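Local coordinates for protein membrane-bound protease PH1510 (Pyrococcus horikoshii, PDB 6M4B) that cleaves proteins as a membrane-bound serine protease, preferentially near hydrophobic or aromatic residues, and can degrade casein and a stomatin homolog in vitro, at residues D25-Y30 / I42-D47; V70-Y75 / T86-G91; A144-E149 / Y165-V170; R173-L178 / V205-P210. The protein carries 1 engineered substitution. All coordinates share one frame; numbering follows the deposited sequence.

Interaction 1: residues D25-Y30 / I42-D47; sequences DQFDRY and IIIELD
Y30, which packs on I42, is fixed in helix 21-36 by the backbone bond from Y30 N to Q26 O (2.9 Å). This helix is the connection of a beta-alpha-beta unit in the parallel sheet of the N-terminal, ClpP/crotonase-type protease domain, and it covers the strand 41-47 that follows it, with segment axes 10.8 Å apart and 154° between their directions. No hydrogen bond joins the two; side chains meet through carbon alone, and one methyl also lies against a backbone carbonyl. The ring of F27, its CG set beside the backbone N (chi1 -81°), swings in towards the strand, where its CD1 lies 3.6 Å from I44 CD1 while I44 CG2 sits near CE1 and CZ. At the ring's edge, near its plane, L46 CD1 stands 4.3 Å from F27 CZ. F27 also touches I15 of strand 9-16. If an alanine stood here, I44 CD1 and L46 CD1 would probably lose the ring they pack on, leaving a gap between helix and sheet. One turn further along the helix, Y30 meets I42, whose CG1 lies anti to the backbone N (chi1 -177°), bringing I42 CD1 to 3.9 Å from Y30 CB and 3.3 Å from Y30 O.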
loop_
_atom_site.group_PDB
_atom_site.type_symbol
_atom_site.label_atom_id
_atom_site.label_comp_id
_atom_site.label_asym_id
_atom_site.label_seq_id
_atom_site.Cartn_x
_atom_site.Cartn_y
_atom_site.Cartn_z
ATOM N N ASP A 25 3.458 16.542 1.090
ATOM C CA ASP A 25 2.990 17.530 2.130
ATOM C C ASP A 25 1.784 18.354 1.628
ATOM O O ASP A 25 0.862 18.619 2.398
ATOM C CB ASP A 25 4.086 18.518 2.580
ATOM C CG ASP A 25 5.245 17.857 3.278
ATOM O OD1 ASP A 25 5.071 16.886 4.035
ATOM O OD2 ASP A 25 6.365 18.344 3.078
ATOM N N GLN A 26 1.785 18.691 0.337
ATOM C CA GLN A 26 0.645 19.370 -0.285
ATOM C C GLN A 26 -0.649 18.521 -0.192
ATOM O O GLN A 26 -1.629 18.998 0.357
ATOM C CB GLN A 26 0.928 19.726 -1.726
ATOM C CG GLN A 26 2.092 20.697 -1.917
ATOM C CD GLN A 26 2.316 21.002 -3.384
ATOM O OE1 GLN A 26 3.210 20.439 -4.030
ATOM N NE2 GLN A 26 1.438 21.826 -3.948
ATOM N N PHE A 27 -0.625 17.266 -0.671
ATOM C CA PHE A 27 -1.772 16.336 -0.511
ATOM C C PHE A 27 -2.123 16.166 0.935
ATOM O O PHE A 27 -3.314 16.136 1.294
ATOM C CB PHE A 27 -1.486 14.925 -1.082
ATOM C CG PHE A 27 -1.665 14.792 -2.570
ATOM C CD1 PHE A 27 -2.858 14.347 -3.094
ATOM C CD2 PHE A 27 -0.636 15.037 -3.437
ATOM C CE1 PHE A 27 -3.020 14.158 -4.459
ATOM C CE2 PHE A 27 -0.792 14.865 -4.811
ATOM C CZ PHE A 27 -1.990 14.411 -5.317
ATOM N N ASP A 28 -1.117 16.013 1.794
ATOM C CA ASP A 28 -1.449 15.842 3.233
ATOM C C ASP A 28 -2.227 17.064 3.781
ATOM O O ASP A 28 -3.231 16.909 4.510
ATOM C CB ASP A 28 -0.199 15.600 4.076
ATOM C CG ASP A 28 -0.506 15.295 5.529
ATOM O OD1 ASP A 28 -1.542 14.691 5.856
ATOM O OD2 ASP A 28 0.330 15.657 6.395
ATOM N N ARG A 29 -1.759 18.257 3.427
ATOM C CA ARG A 29 -2.352 19.487 3.973
ATOM C C ARG A 29 -3.771 19.658 3.439
ATOM O O ARG A 29 -4.706 19.799 4.235
ATOM C CB ARG A 29 -1.478 20.721 3.646
ATOM C CG ARG A 29 -1.979 22.055 4.205
ATOM C CD ARG A 29 -1.001 23.237 3.895
ATOM N NE ARG A 29 -1.729 24.522 3.893
ATOM C CZ ARG A 29 -2.365 25.064 2.844
ATOM N NH1 ARG A 29 -2.981 26.236 2.990
ATOM N NH2 ARG A 29 -2.400 24.461 1.656
ATOM N N TYR A 30 -3.921 19.604 2.108
ATOM C CA TYR A 30 -5.226 19.784 1.460
ATOM C C TYR A 30 -6.266 18.745 1.946
ATOM O O TYR A 30 -7.416 19.063 2.233
ATOM C CB TYR A 30 -5.095 19.676 -0.058
ATOM C CG TYR A 30 -4.353 20.797 -0.756
ATOM C CD1 TYR A 30 -4.584 22.133 -0.432
ATOM C CD2 TYR A 30 -3.452 20.527 -1.793
ATOM C CE1 TYR A 30 -3.922 23.166 -1.100
ATOM C CE2 TYR A 30 -2.789 21.547 -2.471
ATOM C CZ TYR A 30 -3.022 22.874 -2.113
ATOM O OH TYR A 30 -2.375 23.908 -2.773
ATOM N N ILE A 42 -12.967 15.910 -1.623
ATOM C CA ILE A 42 -11.975 16.866 -2.108
ATOM C C ILE A 42 -11.589 16.466 -3.526
ATOM O O ILE A 42 -11.336 15.297 -3.794
ATOM C CB ILE A 42 -10.756 16.973 -1.176
ATOM C CG1 ILE A 42 -9.789 18.050 -1.704
ATOM C CG2 ILE A 42 -10.052 15.647 -0.974
ATOM C CD1 ILE A 42 -8.616 18.273 -0.789
ATOM N N ILE A 43 -11.601 17.432 -4.433
ATOM C CA ILE A 43 -11.192 17.251 -5.812
ATOM C C ILE A 43 -9.785 17.833 -5.943
ATOM O O ILE A 43 -9.515 18.949 -5.521
ATOM C CB ILE A 43 -12.099 17.968 -6.805
ATOM C CG1 ILE A 43 -13.518 17.355 -6.754
ATOM C CG2 ILE A 43 -11.529 17.852 -8.230
ATOM C CD1 ILE A 43 -14.582 18.230 -7.404
ATOM N N ILE A 44 -8.884 17.038 -6.494
ATOM C CA ILE A 44 -7.535 17.460 -6.716
ATOM C C ILE A 44 -7.322 17.469 -8.192
ATOM O O ILE A 44 -7.365 16.430 -8.826
ATOM C CB ILE A 44 -6.560 16.584 -5.947
ATOM C CG1 ILE A 44 -6.762 16.900 -4.466
ATOM C CG2 ILE A 44 -5.136 16.852 -6.416
ATOM C CD1 ILE A 44 -6.005 16.014 -3.542
ATOM N N GLU A 45 -7.120 18.681 -8.717
ATOM C CA GLU A 45 -6.845 18.915 -10.129
ATOM C C GLU A 45 -5.354 18.643 -10.351
ATOM O O GLU A 45 -4.507 19.355 -9.819
ATOM C CB GLU A 45 -7.196 20.343 -10.525
ATOM C CG GLU A 45 -8.702 20.582 -10.598
ATOM C CD GLU A 45 -9.083 22.056 -10.787
ATOM O OE1 GLU A 45 -8.186 22.921 -10.707
ATOM O OE2 GLU A 45 -10.281 22.352 -10.997
ATOM N N LEU A 46 -5.051 17.574 -11.076
ATOM C CA LEU A 46 -3.697 17.040 -11.110
ATOM C C LEU A 46 -3.117 17.153 -12.507
ATOM O O LEU A 46 -3.778 16.862 -13.479
ATOM C CB LEU A 46 -3.678 15.569 -10.669
ATOM C CG LEU A 46 -2.309 14.873 -10.637
ATOM C CD1 LEU A 46 -1.458 15.406 -9.497
ATOM C CD2 LEU A 46 -2.518 13.386 -10.505
ATOM N N ASP A 47 -1.887 17.656 -12.581
ATOM C CA ASP A 47 -1.129 17.744 -13.832
ATOM C C ASP A 47 0.335 17.444 -13.464
ATOM O O ASP A 47 1.012 18.239 -12.792
ATOM C CB ASP A 47 -1.270 19.139 -14.457
ATOM C CG ASP A 47 -0.646 19.240 -15.852
ATOM O OD1 ASP A 47 -0.296 18.198 -16.447
ATOM O OD2 ASP A 47 -0.571 20.367 -16.398
#

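Interaction 2: residues V70-Y75 / T86-G91; sequences VIIYVY and TYIALG
I72 is the residue through which strand 70-74, a middle strand of the parallel sheet in this ClpP/crotonase-type fold, meets helix 84-90. That helix starts directly after A83, the nucleophile position, which is an engineered alanine here. The apolar contacts all run through I72. Its CD1 touches I88 CG2 at 3.8 Å, the two side chains crossing at about a right angle, and its CG2 lies 4.0 Å from A89 CB. The small alanine lets strand and helix come close, with I72 CA 5.5 Å from A89 CA. Cut back to an alanine, the I72 side chain would probably no longer reach I88 CG2 or A89 CB, leaving a gap in the buried layer. Hydrogen bonds do not cross the contact; they hold the helix itself, with L90 N to T86 O at 2.8 Å, while T86 OG1 bonds to A81 O, two residues before the nucleophile position. The CG1 branch of I72, beside its backbone N (chi1 -63°), passes 3.9 Å from I88 O.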
loop_
_atom_site.group_PDB
_atom_site.type_symbol
_atom_site.label_atom_id
_atom_site.label_comp_id
_atom_site.label_asym_id
_atom_site.label_seq_id
_atom_site.Cartn_x
_atom_site.Cartn_y
_atom_site.Cartn_z
ATOM N N VAL A 70 -11.518 11.329 -2.028
ATOM C CA VAL A 70 -10.587 12.064 -2.873
ATOM C C VAL A 70 -10.816 11.737 -4.365
ATOM O O VAL A 70 -10.708 10.563 -4.810
ATOM C CB VAL A 70 -9.128 11.697 -2.544
ATOM C CG1 VAL A 70 -8.152 12.608 -3.310
ATOM C CG2 VAL A 70 -8.904 11.798 -1.057
ATOM N N ILE A 71 -11.095 12.760 -5.140
ATOM C CA ILE A 71 -11.351 12.641 -6.565
ATOM C C ILE A 71 -10.108 13.217 -7.238
ATOM O O ILE A 71 -9.732 14.353 -6.970
ATOM C CB ILE A 71 -12.627 13.386 -6.972
ATOM C CG1 ILE A 71 -13.819 12.756 -6.247
ATOM C CG2 ILE A 71 -12.826 13.305 -8.477
ATOM C CD1 ILE A 71 -15.121 13.487 -6.430
ATOM N N ILE A 72 -9.493 12.433 -8.119
ATOM C CA ILE A 72 -8.359 12.898 -8.876
ATOM C C ILE A 72 -8.904 13.316 -10.236
ATOM O O ILE A 72 -9.548 12.526 -10.913
ATOM C CB ILE A 72 -7.254 11.812 -8.993
ATOM C CG1 ILE A 72 -6.694 11.458 -7.601
ATOM C CG2 ILE A 72 -6.153 12.295 -9.893
ATOM C CD1 ILE A 72 -5.990 12.559 -6.866
ATOM N N TYR A 73 -8.665 14.582 -10.584
ATOM C CA TYR A 73 -9.220 15.195 -11.763
ATOM C C TYR A 73 -8.055 15.674 -12.589
ATOM O O TYR A 73 -7.361 16.615 -12.206
ATOM C CB TYR A 73 -10.129 16.352 -11.401
ATOM C CG TYR A 73 -10.857 17.087 -12.545
ATOM C CD1 TYR A 73 -11.085 16.485 -13.768
ATOM C CD2 TYR A 73 -11.327 18.400 -12.370
ATOM C CE1 TYR A 73 -11.777 17.129 -14.773
ATOM C CE2 TYR A 73 -12.017 19.075 -13.389
ATOM C CZ TYR A 73 -12.275 18.432 -14.568
ATOM O OH TYR A 73 -12.973 19.071 -15.592
ATOM N N VAL A 74 -7.845 14.996 -13.708
ATOM C CA VAL A 74 -6.755 15.329 -14.596
ATOM C C VAL A 74 -7.190 16.548 -15.428
ATOM O O VAL A 74 -8.062 16.466 -16.311
ATOM C CB VAL A 74 -6.362 14.159 -15.522
ATOM C CG1 VAL A 74 -5.037 14.510 -16.228
ATOM C CG2 VAL A 74 -6.208 12.868 -14.710
ATOM N N TYR A 75 -6.573 17.672 -15.124
ATOM C CA TYR A 75 -7.096 18.991 -15.488
ATOM C C TYR A 75 -5.967 20.024 -15.290
ATOM O O TYR A 75 -5.169 19.865 -14.336
ATOM C CB TYR A 75 -8.294 19.303 -14.576
ATOM C CG TYR A 75 -8.940 20.644 -14.784
ATOM C CD1 TYR A 75 -8.434 21.791 -14.148
ATOM C CD2 TYR A 75 -10.075 20.774 -15.587
ATOM C CE1 TYR A 75 -9.040 23.034 -14.328
ATOM C CE2 TYR A 75 -10.682 22.016 -15.792
ATOM C CZ TYR A 75 -10.159 23.127 -15.151
ATOM O OH TYR A 75 -10.742 24.326 -15.334
ATOM N N THR A 86 -0.233 8.370 -12.574
ATOM C CA THR A 86 -1.223 7.372 -12.894
ATOM C C THR A 86 -1.642 6.588 -11.660
ATOM O O THR A 86 -2.825 6.324 -11.478
ATOM C CB THR A 86 -0.673 6.452 -13.940
ATOM O OG1 THR A 86 -0.390 7.228 -15.121
ATOM C CG2 THR A 86 -1.636 5.383 -14.296
ATOM N N TYR A 87 -0.662 6.274 -10.794
ATOM C CA TYR A 87 -0.862 5.529 -9.578
ATOM C C TYR A 87 -1.692 6.345 -8.566
ATOM O O TYR A 87 -2.539 5.796 -7.891
ATOM C CB TYR A 87 0.487 5.156 -8.901
ATOM C CG TYR A 87 1.419 4.212 -9.695
ATOM C CD1 TYR A 87 2.211 4.679 -10.748
ATOM C CD2 TYR A 87 1.568 2.875 -9.327
ATOM C CE1 TYR A 87 3.081 3.839 -11.422
ATOM C CE2 TYR A 87 2.454 2.053 -9.972
ATOM C CZ TYR A 87 3.214 2.537 -11.004
ATOM O OH TYR A 87 4.061 1.723 -11.649
ATOM N N ILE A 88 -1.444 7.651 -8.477
ATOM C CA ILE A 88 -2.216 8.537 -7.603
ATOM C C ILE A 88 -3.673 8.470 -8.029
ATOM O O ILE A 88 -4.546 8.244 -7.212
ATOM C CB ILE A 88 -1.659 9.992 -7.667
ATOM C CG1 ILE A 88 -0.222 10.061 -7.084
ATOM C CG2 ILE A 88 -2.527 10.991 -6.884
ATOM C CD1 ILE A 88 0.534 11.341 -7.401
ATOM N N ALA A 89 -3.909 8.582 -9.335
ATOM C CA ALA A 89 -5.238 8.423 -9.872
ATOM C C ALA A 89 -5.859 7.049 -9.580
ATOM O O ALA A 89 -6.956 6.999 -8.976
ATOM C CB ALA A 89 -5.239 8.672 -11.358
ATOM N N LEU A 90 -5.159 5.950 -9.927
ATOM C CA LEU A 90 -5.671 4.603 -9.631
ATOM C C LEU A 90 -5.893 4.303 -8.171
ATOM O O LEU A 90 -6.732 3.457 -7.828
ATOM C CB LEU A 90 -4.817 3.518 -10.266
ATOM C CG LEU A 90 -4.764 3.565 -11.770
ATOM C CD1 LEU A 90 -3.669 2.643 -12.262
ATOM C CD2 LEU A 90 -6.112 3.147 -12.350
ATOM N N GLY A 91 -5.195 5.006 -7.291
ATOM C CA GLY A 91 -5.361 4.832 -5.857
ATOM C C GLY A 91 -6.497 5.603 -5.234
ATOM O O GLY A 91 -6.728 5.503 -4.027
#

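Interaction 3: residues A144-E149 / Y165-V170; sequences ATIAEE and YGVIEV
I146 projects from the first turn of helix 144-152 and faces both Y165 and V167, lying at about a right angle to each of their side chains. Its two branches serve different partners. With CG1 set beside the backbone N and CG2 anti to it (chi1 -70°), I146 presents CG2 to V167 CG2 at 3.6 Å and turns CG1 to Y165 CB at 4.1 Å. The Y165 contact is therefore made by the methylene, while the ring continues outward, exposed and poorly ordered, with I146 CD1 approaching it obliquely. V167, in contrast, is buried; its CG2 lies beside its own backbone N and also comes within 4.1 Å of I146 CB.

The chain bends sharply at G166, and Y165 and V167 on its two sides both point to the helix. G166, with positive phi, is the C-prime residue of a Schellman motif that ends helix 159-164. The side chain of N143 ties the polar backbone of both segments, its OD1 accepting from I146 N and its ND2 donating to Y165 O.

Around this small apolar patch, L155 also touches I146, and A144 and A147 touch A137 of helix 123-139. Past V167, I168 packs on I95 and M97 of strand 94-97 and V170 begins strand 170-171, outermost in this chain's parallel sheet, so the contact ties helix 144-152 to the chain entering the main sheet.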
loop_
_atom_site.group_PDB
_atom_site.type_symbol
_atom_site.label_atom_id
_atom_site.label_comp_id
_atom_site.label_asym_id
_atom_site.label_seq_id
_atom_site.Cartn_x
_atom_site.Cartn_y
_atom_site.Cartn_z
ATOM N N ALA A 144 -7.225 -3.887 -14.567
ATOM C CA ALA A 144 -5.859 -4.253 -14.181
ATOM C C ALA A 144 -4.977 -4.708 -15.367
ATOM O O ALA A 144 -3.775 -4.497 -15.335
ATOM C CB ALA A 144 -5.914 -5.355 -13.135
ATOM N N THR A 145 -5.588 -5.241 -16.432
ATOM C CA THR A 145 -4.886 -5.546 -17.662
ATOM C C THR A 145 -4.338 -4.267 -18.281
ATOM O O THR A 145 -3.132 -4.171 -18.573
ATOM C CB THR A 145 -5.836 -6.243 -18.643
ATOM O OG1 THR A 145 -6.253 -7.470 -18.079
ATOM C CG2 THR A 145 -5.196 -6.502 -20.008
ATOM N N ILE A 146 -5.202 -3.257 -18.425
ATOM C CA ILE A 146 -4.773 -1.953 -18.947
ATOM C C ILE A 146 -3.767 -1.320 -18.031
ATOM O O ILE A 146 -2.772 -0.775 -18.512
ATOM C CB ILE A 146 -5.952 -0.960 -19.149
ATOM C CG1 ILE A 146 -6.813 -1.430 -20.327
ATOM C CG2 ILE A 146 -5.456 0.466 -19.405
ATOM C CD1 ILE A 146 -6.142 -1.370 -21.688
ATOM N N ALA A 147 -4.007 -1.388 -16.730
ATOM C CA ALA A 147 -3.052 -0.809 -15.768
ATOM C C ALA A 147 -1.653 -1.411 -15.944
ATOM O O ALA A 147 -0.656 -0.698 -15.912
ATOM C CB ALA A 147 -3.530 -0.978 -14.328
ATOM N N GLU A 148 -1.594 -2.722 -16.117
ATOM C CA GLU A 148 -0.319 -3.418 -16.372
ATOM C C GLU A 148 0.310 -2.887 -17.667
ATOM O O GLU A 148 1.473 -2.532 -17.685
ATOM C CB GLU A 148 -0.522 -4.938 -16.460
ATOM C CG GLU A 148 0.787 -5.677 -16.727
ATOM C CD GLU A 148 0.696 -7.210 -16.684
ATOM O OE1 GLU A 148 1.636 -7.848 -17.160
ATOM O OE2 GLU A 148 -0.286 -7.796 -16.233
ATOM N N GLU A 149 -0.493 -2.730 -18.713
ATOM C CA GLU A 149 0.036 -2.172 -19.950
ATOM C C GLU A 149 0.578 -0.771 -19.861
ATOM O O GLU A 149 1.475 -0.424 -20.636
ATOM C CB GLU A 149 -0.951 -2.298 -21.084
ATOM C CG GLU A 149 -1.370 -3.757 -21.356
ATOM C CD GLU A 149 -2.396 -3.869 -22.462
ATOM O OE1 GLU A 149 -2.668 -2.864 -23.116
ATOM O OE2 GLU A 149 -2.889 -4.963 -22.719
ATOM N N TYR A 165 -12.299 1.774 -21.621
ATOM C CA TYR A 165 -11.643 0.564 -21.100
ATOM C C TYR A 165 -11.746 0.376 -19.563
ATOM O O TYR A 165 -11.111 -0.527 -19.057
ATOM C CB TYR A 165 -10.180 0.471 -21.574
ATOM C CG TYR A 165 -9.920 0.296 -23.078
ATOM C CD1 TYR A 165 -10.259 -0.882 -23.747
ATOM C CD2 TYR A 165 -9.264 1.287 -23.814
ATOM C CE1 TYR A 165 -9.994 -1.023 -25.105
ATOM C CE2 TYR A 165 -9.009 1.158 -25.171
ATOM C CZ TYR A 165 -9.372 -0.004 -25.808
ATOM O OH TYR A 165 -9.117 -0.172 -27.148
ATOM N N GLY A 166 -12.554 1.166 -18.832
ATOM C CA GLY A 166 -12.829 0.909 -17.412
ATOM C C GLY A 166 -11.677 1.276 -16.471
ATOM O O GLY A 166 -11.493 0.623 -15.428
ATOM N N VAL A 167 -10.900 2.294 -16.854
ATOM C CA VAL A 167 -9.813 2.857 -16.061
ATOM C C VAL A 167 -10.229 4.087 -15.242
ATOM O O VAL A 167 -9.717 4.301 -14.153
ATOM C CB VAL A 167 -8.680 3.320 -16.986
ATOM C CG1 VAL A 167 -7.543 3.953 -16.230
ATOM C CG2 VAL A 167 -8.195 2.130 -17.769
ATOM N N ILE A 168 -11.110 4.915 -15.788
ATOM C CA ILE A 168 -11.615 6.099 -15.073
ATOM C C ILE A 168 -13.146 6.050 -15.050
ATOM O O ILE A 168 -13.762 5.225 -15.706
ATOM C CB ILE A 168 -11.149 7.402 -15.740
ATOM C CG1 ILE A 168 -11.764 7.561 -17.139
ATOM C CG2 ILE A 168 -9.628 7.436 -15.848
ATOM C CD1 ILE A 168 -11.487 8.899 -17.775
ATOM N N GLU A 169 -13.742 6.957 -14.298
ATOM C CA GLU A 169 -15.175 6.968 -14.108
ATOM C C GLU A 169 -15.874 8.146 -14.827
ATOM O O GLU A 169 -17.001 7.993 -15.216
ATOM C CB GLU A 169 -15.545 6.927 -12.616
ATOM C CG GLU A 169 -15.174 5.640 -11.888
ATOM C CD GLU A 169 -13.678 5.552 -11.600
ATOM O OE1 GLU A 169 -13.026 4.573 -12.039
ATOM O OE2 GLU A 169 -13.154 6.466 -10.939
ATOM N N VAL A 170 -15.188 9.259 -15.041
ATOM C CA VAL A 170 -15.827 10.446 -15.534
ATOM C C VAL A 170 -14.944 11.190 -16.517
ATOM O O VAL A 170 -13.770 11.437 -16.272
ATOM C CB VAL A 170 -16.192 11.400 -14.333
ATOM C CG1 VAL A 170 -16.744 12.716 -14.822
ATOM C CG2 VAL A 170 -17.185 10.716 -13.354
#

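Interaction 4: residues R173-L178 / V205-P210; sequences RDINEL and VRYLAP
I175 meets V205 and Y207 across this contact, and the residues before it set up the helix that carries it. R173 bonds through its backbone N to E177 OE1 (3.1 Å, 169°), on the lone pair away from the other oxygen, while R173 NH2 makes a salt bridge with E177 OE2 at 2.9 Å. D174 is the N-cap of helix 175-182: its OD1 accepts from E177 N at 2.8 Å, nearly in line with the C-O bond. I175 follows, pointing to the strand; with CG1 beside its backbone N and CG2 anti to it (chi1 -70°), it turns CG2 to V205 CG2 at 4.5 Å and CG1 to Y207 OH at 3.8 Å. The I175 and Y207 side chains run alongside one another in opposite senses. L178 closes the first turn with L178 N to D174 O. Helix 175-182 lies on the sheet, I175 touching I43, E45 and Y73, whereas V205 and Y207 belong to the outermost strand 204-207 and pack on V12 of its neighbour, strand 9-16.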
loop_
_atom_site.group_PDB
_atom_site.type_symbol
_atom_site.label_atom_id
_atom_site.label_comp_id
_atom_site.label_asym_id
_atom_site.label_seq_id
_atom_site.Cartn_x
_atom_site.Cartn_y
_atom_site.Cartn_z
ATOM N N ARG A 173 -15.566 18.446 -18.566
ATOM C CA ARG A 173 -15.005 19.700 -19.076
ATOM C C ARG A 173 -14.654 20.668 -17.975
ATOM O O ARG A 173 -13.761 21.451 -18.152
ATOM C CB ARG A 173 -16.034 20.418 -19.936
ATOM C CG ARG A 173 -16.580 19.632 -21.124
ATOM C CD ARG A 173 -17.570 20.466 -21.936
ATOM N NE ARG A 173 -18.487 21.314 -21.151
ATOM C CZ ARG A 173 -19.758 21.029 -20.882
ATOM N NH1 ARG A 173 -20.481 21.898 -20.149
ATOM N NH2 ARG A 173 -20.310 19.877 -21.307
ATOM N N ASP A 174 -15.384 20.621 -16.853
ATOM C CA ASP A 174 -15.114 21.499 -15.718
ATOM C C ASP A 174 -15.676 20.937 -14.430
ATOM O O ASP A 174 -16.262 19.856 -14.430
ATOM C CB ASP A 174 -15.696 22.925 -15.952
ATOM C CG ASP A 174 -17.182 22.905 -16.336
ATOM O OD1 ASP A 174 -17.941 22.019 -15.873
ATOM O OD2 ASP A 174 -17.587 23.783 -17.124
ATOM N N ILE A 175 -15.393 21.647 -13.344
ATOM C CA ILE A 175 -15.806 21.245 -12.042
ATOM C C ILE A 175 -17.303 20.970 -12.002
ATOM O O ILE A 175 -17.741 19.966 -11.472
ATOM C CB ILE A 175 -15.366 22.251 -10.964
ATOM C CG1 ILE A 175 -13.831 22.231 -10.741
ATOM C CG2 ILE A 175 -16.029 21.912 -9.642
ATOM C CD1 ILE A 175 -13.256 20.894 -10.258
ATOM N N ASN A 176 -18.085 21.845 -12.577
ATOM C CA ASN A 176 -19.539 21.690 -12.555
ATOM C C ASN A 176 -20.028 20.406 -13.297
ATOM O O ASN A 176 -20.891 19.675 -12.787
ATOM C CB ASN A 176 -20.150 22.957 -13.160
ATOM C CG ASN A 176 -21.614 23.164 -12.783
ATOM O OD1 ASN A 176 -21.968 23.895 -11.806
ATOM N ND2 ASN A 176 -22.486 22.535 -13.568
ATOM N N GLU A 177 -19.464 20.118 -14.479
ATOM C CA GLU A 177 -19.802 18.867 -15.174
ATOM C C GLU A 177 -19.284 17.647 -14.348
ATOM O O GLU A 177 -19.951 16.632 -14.282
ATOM C CB GLU A 177 -19.320 18.853 -16.643
ATOM C CG GLU A 177 -20.054 17.785 -17.449
ATOM C CD GLU A 177 -19.660 17.648 -18.951
ATOM O OE1 GLU A 177 -18.473 17.681 -19.358
ATOM O OE2 GLU A 177 -20.588 17.410 -19.751
ATOM N N LEU A 178 -18.131 17.772 -13.686
ATOM C CA LEU A 178 -17.591 16.673 -12.844
ATOM C C LEU A 178 -18.571 16.320 -11.698
ATOM O O LEU A 178 -19.023 15.150 -11.576
ATOM C CB LEU A 178 -16.183 17.007 -12.315
ATOM C CG LEU A 178 -15.427 15.974 -11.440
ATOM C CD1 LEU A 178 -13.962 16.313 -11.363
ATOM C CD2 LEU A 178 -15.952 15.951 -10.011
ATOM N N VAL A 205 -18.814 24.699 -3.551
ATOM C CA VAL A 205 -17.448 24.485 -3.990
ATOM C C VAL A 205 -16.555 25.518 -3.308
ATOM O O VAL A 205 -16.858 26.674 -3.365
ATOM C CB VAL A 205 -17.349 24.638 -5.497
ATOM C CG1 VAL A 205 -15.896 24.480 -5.952
ATOM C CG2 VAL A 205 -18.266 23.618 -6.183
ATOM N N ARG A 206 -15.487 25.098 -2.639
ATOM C CA ARG A 206 -14.479 26.022 -2.067
ATOM C C ARG A 206 -13.072 25.671 -2.550
ATOM O O ARG A 206 -12.702 24.514 -2.559
ATOM C CB ARG A 206 -14.504 25.973 -0.550
ATOM C CG ARG A 206 -15.812 26.418 0.067
ATOM C CD ARG A 206 -15.717 26.296 1.575
ATOM N NE ARG A 206 -16.896 26.843 2.255
ATOM C CZ ARG A 206 -17.164 26.679 3.547
ATOM N NH1 ARG A 206 -18.268 27.206 4.057
ATOM N NH2 ARG A 206 -16.343 25.982 4.333
ATOM N N TYR A 207 -12.310 26.659 -2.981
ATOM C CA TYR A 207 -10.963 26.451 -3.528
ATOM C C TYR A 207 -9.955 26.568 -2.407
ATOM O O TYR A 207 -10.059 27.436 -1.594
ATOM C CB TYR A 207 -10.684 27.384 -4.734
ATOM C CG TYR A 207 -11.466 26.959 -5.966
ATOM C CD1 TYR A 207 -12.808 27.245 -6.077
ATOM C CD2 TYR A 207 -10.868 26.198 -7.004
ATOM C CE1 TYR A 207 -13.563 26.815 -7.184
ATOM C CE2 TYR A 207 -11.612 25.778 -8.129
ATOM C CZ TYR A 207 -12.964 26.073 -8.207
ATOM O OH TYR A 207 -13.786 25.698 -9.273
ATOM N N LEU A 208 -9.028 25.627 -2.325
ATOM C CA LEU A 208 -7.944 25.713 -1.370
ATOM C C LEU A 208 -6.753 26.200 -2.128
ATOM O O LEU A 208 -6.484 25.734 -3.254
ATOM C CB LEU A 208 -7.613 24.357 -0.750
ATOM C CG LEU A 208 -8.722 23.791 0.116
ATOM C CD1 LEU A 208 -8.361 22.383 0.497
ATOM C CD2 LEU A 208 -8.953 24.650 1.356
ATOM N N ALA A 209 -6.036 27.133 -1.508
ATOM C CA ALA A 209 -4.899 27.786 -2.144
ATOM C C ALA A 209 -3.583 27.286 -1.496
ATOM O O ALA A 209 -3.562 26.886 -0.325
ATOM C CB ALA A 209 -5.050 29.316 -2.056
ATOM N N PRO A 210 -2.486 27.283 -2.270
ATOM C CA PRO A 210 -1.176 26.917 -1.698
ATOM C C PRO A 210 -0.707 27.960 -0.687
ATOM O O PRO A 210 -0.851 29.146 -0.955
ATOM C CB PRO A 210 -0.259 26.810 -2.930
ATOM C CG PRO A 210 -0.954 27.536 -4.037
ATOM C CD PRO A 210 -2.421 27.610 -3.711
#

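How the interactions relate
The four interactions follow one another along the chain without overlap. Interactions 1, 2 and 4 all reach the six-stranded parallel sheet, their centres 10 to 14 Å apart. Strands 41-47 and 70-74 lie side by side, joined where L46 N meets Y73 O at 2.7 Å, a probable hydrogen bond. Helix 21-36 of interaction 1 and helix 175-182 of interaction 4 cover opposite faces of strand 41-47, so the sheet is sandwiched. Interaction 2, near the chain's centre, links the sheet to the helix that starts just after the nucleophile position. L90 there touches A147 and V167 of interaction 3, whose centre lies about 22 Å from that of interaction 1 and 24 Å from that of interaction 4.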